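Local atomic coordinates of lectin (Cicer arietinum, PDB entry 3S18), a protein that agglutinates red blood cells and, as a seed albumin of hemopexin fold carrying bound calcium and sodium ions, probably recognises complex sugars. Residues D24-L29 and V40-S45; C83-Y88 and I97-K102; T159-L164 and S202-M207. All coordinates share one frame; numbering follows the deposited sequence.

Contact 1 of 3, residues D24-L29 and V40-S45; sequences DKYVLL and VLYGPS
Leu28 O is gripped by two successive amides of the facing strand: Leu41 N donates to it over 2.7 Å in a nearly straight approach to the carbonyl, while Tyr42 N adds a longer, weak bond of 3.3 Å. Two residues set against one make this a classic beta bulge. Leu28 N returns a bond to Tyr42 O at 3.0 Å, reaching that oxygen from 35° off the carbonyl plane. A second register shift follows before Tyr26 and Ser45, whose amides and carbonyls bond reciprocally. Between the two lies Gly43, at positive phi and followed by a cis peptide to Pro44; here the outer chain turns a corner. The hairpin is the peripheral strand pair of a beta-propeller sheet, with strand 17-22 on the inner flank of strand 25-30. On one face Tyr26 and Tyr42 meet obliquely, Tyr26 OH lying 3.4 Å from Tyr42 CE2. The Tyr26 ring also extends beside Ser45, its CE1 3.7 Å from Ser45 OG, and touches Tyr51. Val27 CG1, held beside the backbone N (chi1 -61°), rests against the cis proline, 3.8 Å from Pro44 CB. On the face shared by Leu29 and Val40, Leu29 CD1 packs 3.7 Å from Val40 CG2, and these two side chains also touch Trp217 and Ile223 respectively, near the end of the chain.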
loop_
_atom_site.group_PDB
_atom_site.type_symbol
_atom_site.label_atom_id
_atom_site.label_comp_id
_atom_site.label_asym_id
_atom_site.label_seq_id
_atom_site.Cartn_x
_atom_site.Cartn_y
_atom_site.Cartn_z
ATOM N N ASP A 24 4.173 0.516 -14.768
ATOM C CA ASP A 24 2.807 0.796 -14.347
ATOM C C ASP A 24 1.797 0.536 -15.475
ATOM O O ASP A 24 0.638 0.953 -15.410
ATOM C CB ASP A 24 2.695 2.215 -13.786
ATOM C CG ASP A 24 3.155 3.283 -14.772
ATOM O OD1 ASP A 24 3.653 2.950 -15.876
ATOM O OD2 ASP A 24 3.015 4.469 -14.426
ATOM N N LYS A 25 2.238 -0.203 -16.484
ATOM C CA LYS A 25 1.403 -0.490 -17.644
ATOM C C LYS A 25 1.182 -1.996 -17.826
ATOM O O LYS A 25 1.771 -2.815 -17.118
ATOM C CB LYS A 25 2.027 0.127 -18.891
ATOM C CG LYS A 25 2.093 1.634 -18.811
ATOM C CD LYS A 25 2.739 2.226 -20.021
ATOM C CE LYS A 25 3.186 3.649 -19.734
ATOM N NZ LYS A 25 3.430 4.331 -21.034
ATOM N N TYR A 26 0.321 -2.368 -18.758
ATOM C CA TYR A 26 0.168 -3.776 -19.064
ATOM C C TYR A 26 -0.138 -3.941 -20.548
ATOM O O TYR A 26 -0.485 -2.987 -21.206
ATOM C CB TYR A 26 -0.919 -4.401 -18.176
ATOM C CG TYR A 26 -2.330 -4.041 -18.576
ATOM C CD1 TYR A 26 -2.911 -2.832 -18.172
ATOM C CD2 TYR A 26 -3.086 -4.909 -19.359
ATOM C CE1 TYR A 26 -4.212 -2.498 -18.547
ATOM C CE2 TYR A 26 -4.372 -4.588 -19.740
ATOM C CZ TYR A 26 -4.928 -3.385 -19.331
ATOM O OH TYR A 26 -6.205 -3.085 -19.712
ATOM N N VAL A 27 0.046 -5.145 -21.069
ATOM C CA VAL A 27 -0.375 -5.487 -22.423
ATOM C C VAL A 27 -1.136 -6.797 -22.371
ATOM O O VAL A 27 -0.829 -7.675 -21.566
ATOM C CB VAL A 27 0.815 -5.610 -23.448
ATOM C CG1 VAL A 27 1.577 -4.304 -23.586
ATOM C CG2 VAL A 27 1.763 -6.720 -23.082
ATOM N N LEU A 28 -2.148 -6.924 -23.208
ATOM C CA LEU A 28 -2.810 -8.204 -23.391
ATOM C C LEU A 28 -2.312 -8.810 -24.693
ATOM O O LEU A 28 -2.411 -8.197 -25.759
ATOM C CB LEU A 28 -4.328 -8.042 -23.408
ATOM C CG LEU A 28 -5.167 -9.220 -23.933
ATOM C CD1 LEU A 28 -4.968 -10.489 -23.095
ATOM C CD2 LEU A 28 -6.651 -8.834 -24.011
ATOM N N LEU A 29 -1.780 -10.017 -24.596
ATOM C CA LEU A 29 -1.102 -10.657 -25.714
ATOM C C LEU A 29 -1.807 -11.937 -26.144
ATOM O O LEU A 29 -2.297 -12.693 -25.306
ATOM C CB LEU A 29 0.332 -11.002 -25.281
ATOM C CG LEU A 29 1.456 -10.944 -26.310
ATOM C CD1 LEU A 29 1.746 -9.500 -26.689
ATOM C CD2 LEU A 29 2.695 -11.587 -25.764
ATOM N N VAL A 40 -0.087 -8.389 -30.138
ATOM C CA VAL A 40 -0.654 -7.534 -29.098
ATOM C C VAL A 40 -2.135 -7.307 -29.359
ATOM O O VAL A 40 -2.518 -6.864 -30.440
ATOM C CB VAL A 40 0.065 -6.162 -29.010
ATOM C CG1 VAL A 40 -0.612 -5.255 -27.972
ATOM C CG2 VAL A 40 1.531 -6.343 -28.689
ATOM N N LEU A 41 -2.967 -7.606 -28.366
ATOM C CA LEU A 41 -4.412 -7.409 -28.497
ATOM C C LEU A 41 -4.885 -6.075 -27.914
ATOM O O LEU A 41 -5.839 -5.481 -28.411
ATOM C CB LEU A 41 -5.179 -8.579 -27.874
ATOM C CG LEU A 41 -4.987 -9.946 -28.533
ATOM C CD1 LEU A 41 -5.777 -11.011 -27.806
ATOM C CD2 LEU A 41 -5.408 -9.890 -30.007
ATOM N N TYR A 42 -4.209 -5.616 -26.863
ATOM C CA TYR A 42 -4.561 -4.385 -26.164
ATOM C C TYR A 42 -3.300 -3.836 -25.489
ATOM O O TYR A 42 -2.412 -4.599 -25.100
ATOM C CB TYR A 42 -5.648 -4.649 -25.107
ATOM C CG TYR A 42 -6.226 -3.376 -24.532
ATOM C CD1 TYR A 42 -7.206 -2.662 -25.230
ATOM C CD2 TYR A 42 -5.774 -2.857 -23.318
ATOM C CE1 TYR A 42 -7.728 -1.473 -24.739
ATOM C CE2 TYR A 42 -6.298 -1.656 -22.808
ATOM C CZ TYR A 42 -7.276 -0.976 -23.533
ATOM O OH TYR A 42 -7.816 0.197 -23.068
ATOM N N GLY A 43 -3.230 -2.520 -25.352
ATOM C CA GLY A 43 -2.107 -1.871 -24.685
ATOM C C GLY A 43 -0.922 -1.646 -25.606
ATOM O O GLY A 43 -1.026 -1.882 -26.801
ATOM N N PRO A 44 0.225 -1.196 -25.057
ATOM C CA PRO A 44 0.486 -0.925 -23.643
ATOM C C PRO A 44 -0.347 0.243 -23.107
ATOM O O PRO A 44 -0.461 1.279 -23.760
ATOM C CB PRO A 44 1.970 -0.563 -23.625
ATOM C CG PRO A 44 2.236 -0.023 -24.976
ATOM C CD PRO A 44 1.373 -0.826 -25.903
ATOM N N SER A 45 -0.943 0.056 -21.936
ATOM C CA SER A 45 -1.711 1.116 -21.315
ATOM C C SER A 45 -1.558 1.066 -19.817
ATOM O O SER A 45 -1.178 0.039 -19.271
ATOM C CB SER A 45 -3.186 1.029 -21.724
ATOM O OG SER A 45 -3.699 -0.247 -21.457
#

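Contact 2 of 3, residues C83-Y88 and I97-K102; sequences CARIDY and IISGPK
Arg85 and Ile98 have the largest areas buried by this contact, with Cys83 next, and the hairpin can be read from these three. Arg85 leaves its strand with CG lodged between the backbone N and the carbonyl carbon (chi1 72°), then bends twice, so that the aliphatic stem passes across Ile98 and the guanidinium comes to lie over the backbone of its own strand, toward Ile86. Arg85 CD lies 3.8 Å from Ile98 CG2, and Arg85 NH1 comes 3.7 Å from Ile98 CD1. The same NH1 bonds to Ile86 O at 3.1 Å; the oxygen sits in the guanidinium plane, but the nitrogen stands above the carbonyl plane, well off a lone pair. The stem also passes Ser99 CB very closely, a tightness best treated with caution. In the backbone, Arg85 O accepts from both Ile98 N (2.8 Å) and Ser99 N (3.1 Å), the mark of a classic beta bulge, and Ser99 O takes Arg85 N in return. Ile98 CD1 reaches on to Asp87 CB, at 3.9 Å. Past the cis peptide before Pro101 the pairing resumes: Cys83 N bonds to Lys102 O over 2.7 Å, and Lys102 N answers to Cys83 O, while the Cys83 side chain lies on the same face as that of Arg85, SG 3.7 Å from Lys102 O. In this four-stranded propeller sheet, strand 82-87 is flanked on its inner side by strand 74-79, whose Phe76 makes a cation-pi contact with Arg85, and strand 96-103 forms the outer edge, where Pro101 O bonds to Thr61 OG1 of the second subunit and Lys102 packs on Tyr62 of that subunit.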
loop_
_atom_site.group_PDB
_atom_site.type_symbol
_atom_site.label_atom_id
_atom_site.label_comp_id
_atom_site.label_asym_id
_atom_site.label_seq_id
_atom_site.Cartn_x
_atom_site.Cartn_y
_atom_site.Cartn_z
ATOM N N CYS A 83 -1.315 -7.342 -1.541
ATOM C CA CYS A 83 -1.930 -8.114 -2.636
ATOM C C CYS A 83 -3.435 -8.006 -2.623
ATOM O O CYS A 83 -4.023 -7.517 -1.657
ATOM C CB CYS A 83 -1.517 -9.590 -2.585
ATOM S SG CYS A 83 -2.000 -10.399 -1.065
ATOM N N ALA A 84 -4.060 -8.460 -3.700
ATOM C CA ALA A 84 -5.514 -8.485 -3.765
ATOM C C ALA A 84 -5.918 -9.612 -4.680
ATOM O O ALA A 84 -5.145 -10.013 -5.528
ATOM C CB ALA A 84 -6.067 -7.135 -4.291
ATOM N N ARG A 85 -7.119 -10.142 -4.512
ATOM C CA ARG A 85 -7.605 -11.051 -5.521
ATOM C C ARG A 85 -8.654 -10.323 -6.299
ATOM O O ARG A 85 -9.518 -9.674 -5.709
ATOM C CB ARG A 85 -8.095 -12.383 -4.951
ATOM C CG ARG A 85 -9.388 -12.411 -4.172
ATOM C CD ARG A 85 -10.115 -13.750 -4.431
ATOM N NE ARG A 85 -9.228 -14.559 -5.254
ATOM C CZ ARG A 85 -8.928 -14.261 -6.512
ATOM N NH1 ARG A 85 -9.499 -13.215 -7.086
ATOM N NH2 ARG A 85 -8.089 -15.018 -7.200
ATOM N N ILE A 86 -8.528 -10.365 -7.614
ATOM C CA ILE A 86 -9.416 -9.596 -8.493
ATOM C C ILE A 86 -10.121 -10.496 -9.489
ATOM O O ILE A 86 -9.710 -11.626 -9.727
ATOM C CB ILE A 86 -8.659 -8.479 -9.272
ATOM C CG1 ILE A 86 -7.699 -9.095 -10.304
ATOM C CG2 ILE A 86 -7.931 -7.552 -8.291
ATOM C CD1 ILE A 86 -6.949 -8.089 -11.175
ATOM N N ASP A 87 -11.217 -9.994 -10.024
ATOM C CA ASP A 87 -11.826 -10.556 -11.220
ATOM C C ASP A 87 -11.376 -9.659 -12.359
ATOM O O ASP A 87 -11.726 -8.492 -12.402
ATOM C CB ASP A 87 -13.345 -10.542 -11.072
ATOM C CG ASP A 87 -14.073 -11.190 -12.258
ATOM O OD1 ASP A 87 -13.634 -11.052 -13.424
ATOM O OD2 ASP A 87 -15.121 -11.815 -12.016
ATOM N N TYR A 88 -10.576 -10.182 -13.279
ATOM C CA TYR A 88 -10.032 -9.326 -14.340
ATOM C C TYR A 88 -10.952 -9.185 -15.556
ATOM O O TYR A 88 -10.593 -8.518 -16.524
ATOM C CB TYR A 88 -8.618 -9.767 -14.751
ATOM C CG TYR A 88 -8.533 -11.197 -15.202
ATOM C CD1 TYR A 88 -8.156 -12.197 -14.314
ATOM C CD2 TYR A 88 -8.827 -11.552 -16.514
ATOM C CE1 TYR A 88 -8.078 -13.525 -14.720
ATOM C CE2 TYR A 88 -8.776 -12.884 -16.928
ATOM C CZ TYR A 88 -8.391 -13.857 -16.026
ATOM O OH TYR A 88 -8.319 -15.162 -16.407
ATOM N N ILE A 97 -12.350 -5.782 -7.408
ATOM C CA ILE A 97 -11.560 -6.351 -6.349
ATOM C C ILE A 97 -12.480 -7.306 -5.605
ATOM O O ILE A 97 -13.568 -6.919 -5.193
ATOM C CB ILE A 97 -10.975 -5.250 -5.424
ATOM C CG1 ILE A 97 -10.043 -4.329 -6.231
ATOM C CG2 ILE A 97 -10.232 -5.879 -4.206
ATOM C CD1 ILE A 97 -9.302 -3.285 -5.399
ATOM N N ILE A 98 -12.056 -8.557 -5.477
ATOM C CA ILE A 98 -12.832 -9.570 -4.749
ATOM C C ILE A 98 -12.436 -9.648 -3.287
ATOM O O ILE A 98 -13.308 -9.637 -2.416
ATOM C CB ILE A 98 -12.699 -10.973 -5.385
ATOM C CG1 ILE A 98 -13.264 -10.955 -6.813
ATOM C CG2 ILE A 98 -13.443 -12.002 -4.563
ATOM C CD1 ILE A 98 -13.021 -12.237 -7.561
ATOM N N SER A 99 -11.127 -9.747 -3.028
ATOM C CA SER A 99 -10.602 -9.820 -1.657
ATOM C C SER A 99 -9.425 -8.883 -1.517
ATOM O O SER A 99 -8.529 -8.866 -2.356
ATOM C CB SER A 99 -10.151 -11.241 -1.311
ATOM O OG SER A 99 -10.242 -11.510 0.093
ATOM N N GLY A 100 -9.421 -8.106 -0.443
ATOM C CA GLY A 100 -8.315 -7.219 -0.169
ATOM C C GLY A 100 -8.633 -5.780 -0.554
ATOM O O GLY A 100 -9.787 -5.428 -0.774
ATOM N N PRO A 101 -7.597 -4.943 -0.671
ATOM C CA PRO A 101 -6.210 -5.365 -0.594
ATOM C C PRO A 101 -5.746 -5.640 0.850
ATOM O O PRO A 101 -6.205 -4.992 1.798
ATOM C CB PRO A 101 -5.459 -4.187 -1.210
ATOM C CG PRO A 101 -6.330 -3.011 -0.952
ATOM C CD PRO A 101 -7.738 -3.485 -0.824
ATOM N N LYS A 102 -4.865 -6.629 0.982
ATOM C CA LYS A 102 -4.287 -7.047 2.257
ATOM C C LYS A 102 -2.786 -7.095 2.113
ATOM O O LYS A 102 -2.278 -7.288 1.003
ATOM C CB LYS A 102 -4.720 -8.478 2.601
ATOM C CG LYS A 102 -6.163 -8.630 3.018
ATOM C CD LYS A 102 -6.324 -9.909 3.797
ATOM C CE LYS A 102 -7.772 -10.170 4.143
ATOM N NZ LYS A 102 -8.564 -10.027 2.893
#

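Contact 3 of 3, residues T159-L164 and S202-M207; sequences TGFPCL and STNDIM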
loop_
_atom_site.group_PDB
_atom_site.type_symbol
_atom_site.label_atom_id
_atom_site.label_comp_id
_atom_site.label_asym_id
_atom_site.label_seq_id
_atom_site.Cartn_x
_atom_site.Cartn_y
_atom_site.Cartn_z
ATOM N N THR A 159 16.662 -27.028 -6.509
ATOM C CA THR A 159 16.206 -28.263 -5.866
ATOM C C THR A 159 14.897 -28.779 -6.508
ATOM O O THR A 159 14.764 -29.969 -6.773
ATOM C CB THR A 159 16.071 -28.104 -4.328
ATOM O OG1 THR A 159 17.380 -28.065 -3.721
ATOM C CG2 THR A 159 15.289 -29.273 -3.733
ATOM N N GLY A 160 13.959 -27.879 -6.801
ATOM C CA GLY A 160 12.685 -28.273 -7.409
ATOM C C GLY A 160 12.657 -28.195 -8.927
ATOM O O GLY A 160 11.829 -28.843 -9.582
ATOM N N PHE A 161 13.566 -27.396 -9.486
ATOM C CA PHE A 161 13.671 -27.231 -10.926
ATOM C C PHE A 161 15.114 -27.498 -11.399
ATOM O O PHE A 161 15.839 -26.558 -11.746
ATOM C CB PHE A 161 13.190 -25.832 -11.333
ATOM C CG PHE A 161 11.736 -25.578 -11.028
ATOM C CD1 PHE A 161 10.754 -25.880 -11.962
ATOM C CD2 PHE A 161 11.351 -25.022 -9.804
ATOM C CE1 PHE A 161 9.398 -25.648 -11.680
ATOM C CE2 PHE A 161 10.009 -24.786 -9.507
ATOM C CZ PHE A 161 9.026 -25.096 -10.442
ATOM N N PRO A 162 15.544 -28.781 -11.384
ATOM C CA PRO A 162 16.935 -29.091 -11.755
ATOM C C PRO A 162 17.384 -28.550 -13.123
ATOM O O PRO A 162 18.573 -28.287 -13.292
ATOM C CB PRO A 162 17.005 -30.629 -11.714
ATOM C CG PRO A 162 15.629 -31.121 -11.322
ATOM C CD PRO A 162 14.850 -29.950 -10.810
ATOM N N CYS A 163 16.447 -28.352 -14.058
ATOM C CA CYS A 163 16.759 -27.880 -15.429
ATOM C C CYS A 163 17.292 -26.443 -15.507
ATOM O O CYS A 163 17.858 -26.047 -16.525
ATOM C CB CYS A 163 15.554 -28.047 -16.378
ATOM S SG CYS A 163 14.087 -27.020 -15.983
ATOM N N LEU A 164 17.114 -25.676 -14.433
ATOM C CA LEU A 164 17.597 -24.300 -14.388
ATOM C C LEU A 164 19.000 -24.159 -13.789
ATOM O O LEU A 164 19.532 -23.055 -13.737
ATOM C CB LEU A 164 16.606 -23.385 -13.644
ATOM C CG LEU A 164 15.138 -23.316 -14.092
ATOM C CD1 LEU A 164 14.341 -22.438 -13.153
ATOM C CD2 LEU A 164 14.995 -22.839 -15.520
ATOM N N SER A 202 9.141 -34.321 -9.557
ATOM C CA SER A 202 10.474 -33.846 -10.033
ATOM C C SER A 202 10.962 -34.460 -11.366
ATOM O O SER A 202 10.335 -35.379 -11.907
ATOM C CB SER A 202 11.557 -34.004 -8.950
ATOM O OG SER A 202 12.730 -33.275 -9.293
ATOM N N THR A 203 12.097 -33.946 -11.860
ATOM C CA THR A 203 12.695 -34.273 -13.185
ATOM C C THR A 203 11.930 -33.667 -14.388
ATOM O O THR A 203 10.859 -34.154 -14.775
ATOM C CB THR A 203 13.006 -35.808 -13.415
ATOM O OG1 THR A 203 11.818 -36.507 -13.816
ATOM C CG2 THR A 203 13.623 -36.468 -12.167
ATOM N N ASN A 204 12.521 -32.618 -14.976
ATOM C CA ASN A 204 11.903 -31.813 -16.042
ATOM C C ASN A 204 12.908 -31.357 -17.126
ATOM O O ASN A 204 14.003 -31.924 -17.222
ATOM C CB ASN A 204 11.192 -30.609 -15.412
ATOM C CG ASN A 204 12.162 -29.586 -14.807
ATOM O OD1 ASN A 204 13.301 -29.905 -14.439
ATOM N ND2 ASN A 204 11.703 -28.345 -14.701
ATOM N N ASP A 205 12.540 -30.350 -17.935
ATOM C CA ASP A 205 13.430 -29.805 -18.998
ATOM C C ASP A 205 13.042 -28.434 -19.594
ATOM O O ASP A 205 11.868 -28.055 -19.598
ATOM C CB ASP A 205 13.619 -30.821 -20.140
ATOM C CG ASP A 205 12.372 -30.987 -21.000
ATOM O OD1 ASP A 205 11.683 -32.023 -20.855
ATOM O OD2 ASP A 205 12.084 -30.090 -21.826
ATOM N N ILE A 206 14.043 -27.713 -20.110
ATOM C CA ILE A 206 13.830 -26.466 -20.859
ATOM C C ILE A 206 13.701 -26.789 -22.348
ATOM O O ILE A 206 14.626 -27.346 -22.951
ATOM C CB ILE A 206 14.999 -25.439 -20.691
ATOM C CG1 ILE A 206 15.284 -25.117 -19.223
ATOM C CG2 ILE A 206 14.692 -24.144 -21.446
ATOM C CD1 ILE A 206 16.506 -24.227 -19.024
ATOM N N MET A 207 12.560 -26.433 -22.940
ATOM C CA MET A 207 12.372 -26.609 -24.380
ATOM C C MET A 207 12.994 -25.459 -25.192
ATOM O O MET A 207 12.368 -24.410 -25.407
ATOM C CB MET A 207 10.893 -26.848 -24.748
ATOM C CG MET A 207 10.674 -27.260 -26.226
ATOM S SD MET A 207 11.750 -28.607 -26.816
ATOM C CE MET A 207 11.808 -28.293 -28.588
#
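The side-chain amide of Asn204 has neighbours on both sides of its plane: Cys163 SG obliquely on one, Phe161 CD1 (beside ND2) and the Pro162 ring (beside OD1) on the other. It in turn meets the Phe161 ring at the edge, Asn204 ND2 standing near the ring plane and 3.8 Å from Phe161 CD1, with amide and ring planes 55° apart. Pro162 CD comes 3.9 Å from Asn204 OD1. In the hemopexin-type beta-propeller these residues join two consecutive sheets. Segment 159-164 carries the chain on from helix 157-160, which follows the outer strand 149-156, and it packs against the opening of strand 205-212, the outermost strand of the next sheet. Phe161 makes the link plain, since its ring meets Tyr140 edge-to-face in one sheet and touches Ile196 in the other; a sulfate ion, probably from the crystallisation liquor, lies about 4 Å from its side chain. No hydrogen bond crosses between the two segments, and side-chain packing holds them. Asn204 CG sits between its own backbone N and carbonyl carbon (chi1 69°), which swings the amide in toward the short 3-10 turn at 162-164. Cys163 CB then lies 3.5 Å from Asn204 OD1; the still shorter approach of the sulfur to ND2 is doubtful and is not counted as a bond. The turn is closed internally by Leu164 N bonding to Phe161 O over 3.1 Å. Further along, Ile206 fills the side of the turn: Cys163 SG is 3.9 Å from Ile206 CG1, the Leu164 and Ile206 side chains cross at about a right angle, CD2 against CD1, and Ile206 CD1 also rests 3.4 Å from Cys163 O.

Overall arrangement
The three contacts follow one another along the chain without overlap, and all lie toward the rim of the four-sheet propeller, their centres 15 to 18 Å from the chain's centre. Contacts 1 and 2 are equivalent hairpins of successive sheets, each with a bulge and a cis proline where the outer strand turns; their centres are 20 Å apart and their nearest atoms about 8 Å. Contact 3 lies across the chain's centre from both, its centre 30 Å and 32 Å from theirs, and differs in kind, joining one sheet to the next. Together they illustrate how a propeller builds its rim within and between sheets, while calcium and sodium are bound by residues of other strands and loops.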